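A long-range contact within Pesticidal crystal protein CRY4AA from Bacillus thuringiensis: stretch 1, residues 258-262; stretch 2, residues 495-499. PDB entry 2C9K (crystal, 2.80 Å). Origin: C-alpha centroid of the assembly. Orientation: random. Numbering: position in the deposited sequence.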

# COMPACT_ATOMS: atom_id res chain seq x y z
N GLU A 258 -6.56 -4.97 3.71
CA GLU A 258 -6.04 -4.72 2.38
C GLU A 258 -5.39 -3.35 2.27
O GLU A 258 -5.58 -2.48 3.12
CB GLU A 258 -7.17 -4.87 1.34
CG GLU A 258 -8.35 -3.91 1.50
CD GLU A 258 -9.56 -4.32 0.65
OE1 GLU A 258 -10.41 -3.45 0.34
OE2 GLU A 258 -9.69 -5.51 0.29
N LEU A 259 -4.59 -3.16 1.23
CA LEU A 259 -3.89 -1.90 1.00
C LEU A 259 -4.51 -1.28 -0.26
O LEU A 259 -4.41 -1.87 -1.34
CB LEU A 259 -2.40 -2.17 0.81
CG LEU A 259 -1.71 -3.02 1.90
CD1 LEU A 259 -0.36 -3.50 1.41
CD2 LEU A 259 -1.55 -2.21 3.17
N THR A 260 -5.14 -0.11 -0.12
CA THR A 260 -5.82 0.55 -1.25
C THR A 260 -5.06 1.63 -2.00
O THR A 260 -5.49 2.06 -3.06
CB THR A 260 -7.13 1.21 -0.82
OG1 THR A 260 -6.84 2.38 -0.05
CG2 THR A 260 -7.97 0.25 0.02
N ARG A 261 -3.93 2.07 -1.45
CA ARG A 261 -3.11 3.11 -2.08
C ARG A 261 -2.61 2.78 -3.50
O ARG A 261 -2.43 1.61 -3.85
CB ARG A 261 -1.89 3.41 -1.21
CG ARG A 261 -0.70 2.49 -1.47
CD ARG A 261 -1.03 1.03 -1.20
NE ARG A 261 0.13 0.16 -1.37
CZ ARG A 261 0.55 -0.32 -2.54
NH1 ARG A 261 -0.10 -0.01 -3.66
NH2 ARG A 261 1.62 -1.10 -2.59
N GLU A 262 -2.37 3.82 -4.29
CA GLU A 262 -1.84 3.64 -5.65
C GLU A 262 -0.37 4.06 -5.68
O GLU A 262 0.06 4.90 -4.89
CB GLU A 262 -2.58 4.51 -6.68
CG GLU A 262 -3.94 4.01 -7.12
CD GLU A 262 -4.53 4.80 -8.29
OE1 GLU A 262 -4.74 6.02 -8.16
OE2 GLU A 262 -4.77 4.19 -9.35
N THR A 495 -2.15 4.49 7.18
CA THR A 495 -3.42 3.77 7.11
C THR A 495 -3.49 2.85 5.89
O THR A 495 -4.45 2.10 5.73
CB THR A 495 -4.61 4.74 7.07
OG1 THR A 495 -4.45 5.65 5.97
CG2 THR A 495 -4.70 5.53 8.37
N GLY A 496 -2.47 2.91 5.04
CA GLY A 496 -2.46 2.06 3.86
C GLY A 496 -3.19 2.65 2.67
O GLY A 496 -3.20 2.04 1.59
N GLY A 497 -3.78 3.82 2.85
CA GLY A 497 -4.50 4.46 1.76
C GLY A 497 -5.22 5.71 2.22
O GLY A 497 -5.04 6.14 3.35
N ASP A 498 -6.06 6.27 1.36
CA ASP A 498 -6.79 7.49 1.70
C ASP A 498 -7.98 7.30 2.63
O ASP A 498 -8.39 6.17 2.92
CB ASP A 498 -7.24 8.18 0.42
CG ASP A 498 -6.08 8.43 -0.53
OD1 ASP A 498 -4.99 8.79 -0.04
OD2 ASP A 498 -6.26 8.28 -1.76
N LEU A 499 -8.55 8.42 3.08
CA LEU A 499 -9.69 8.42 3.99
C LEU A 499 -10.84 9.28 3.47
O LEU A 499 -10.65 10.14 2.61
CB LEU A 499 -9.28 8.97 5.35
CG LEU A 499 -7.91 8.66 5.94
CD1 LEU A 499 -7.62 9.63 7.06
CD2 LEU A 499 -7.87 7.22 6.43
O HOH W 1 -5.48 0.15 3.47
O HOH W 2 -6.78 5.07 -0.95
O HOH W 3 -6.67 2.31 3.09

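Two loop segments, more than 230 residues apart in sequence, meet here chiefly through their backbones. The closest CA pairings set the register: Leu-259 CA lies 5.1 Å from Gly-496 CA, and Arg-261 CA comes to 4.3 Å from Gly-497 CA. Approaches this short leave little room for side chains between the two stretches, and the residues of stretch 2 at the centre of the contact are both glycines. A direct hydrogen bond ties the segments together, from Arg-261 N to Gly-496 O at 3.1 Å, with an N-H...O angle of 147°. The same carbonyl oxygen also sits 3.4 Å from Thr-260 N, so Gly-496 O faces two consecutive amides of stretch 1 and is the polar focus of the contact.

The two glycines are suited to their places for different reasons. Gly-496 has phi/psi of 86/-2, where a CB would be jammed against the carbonyl oxygen of the preceding residue; the backbone conformation by itself calls for glycine. An ideal CB on Gly-496 would also lie a tight 3.4 Å from Leu-259 CD2. At Gly-497 the neighbour imposes the limit: a CB on Gly-497 would point toward stretch 1 and fall 2.1 Å from Thr-260 OG1, a plain clash. Without it, Thr-260 OG1 can approach Gly-497 CA to 3.6 Å.

Thr-260, with chi1 in the p well, is the side chain that does most to extend this contact through solvent. Water 2 lies 2.8 Å from Thr-260 OG1 and accepts a hydrogen bond from Asp-498 N at 2.7 Å, bridging a hydroxyl and an amide that are 4.2 Å apart. Water 3, hydrogen-bonded to Thr-260 OG1 at 3.1 Å, donates a weak bond to Thr-495 O at 3.5 Å. That carbonyl has a second bridge: water 1 donates to Thr-495 O at 3.2 Å and to Glu-258 O at 2.7 Å, linking two backbone acceptors that could not bond to each other directly.

Within stretch 2, Thr-495 OG1 donates to Gly-497 O at 2.7 Å, a side-chain clasp spanning Gly-496. Leu-259 adds apolar cover beside Gly-496, while Arg-261 contributes its backbone amide; its side chain starts out sideways to stretch 2, and its end leads away, with NE and NH2 hydrogen-bonded elsewhere in the structure. The rule to read from this small contact, which buries 170 Å² in total, is economy: glycines permit close backbone approach, the hydrogen bond from Arg-261 N to Gly-496 O joins the segments, and ordered waters connect polar groups that do not meet directly.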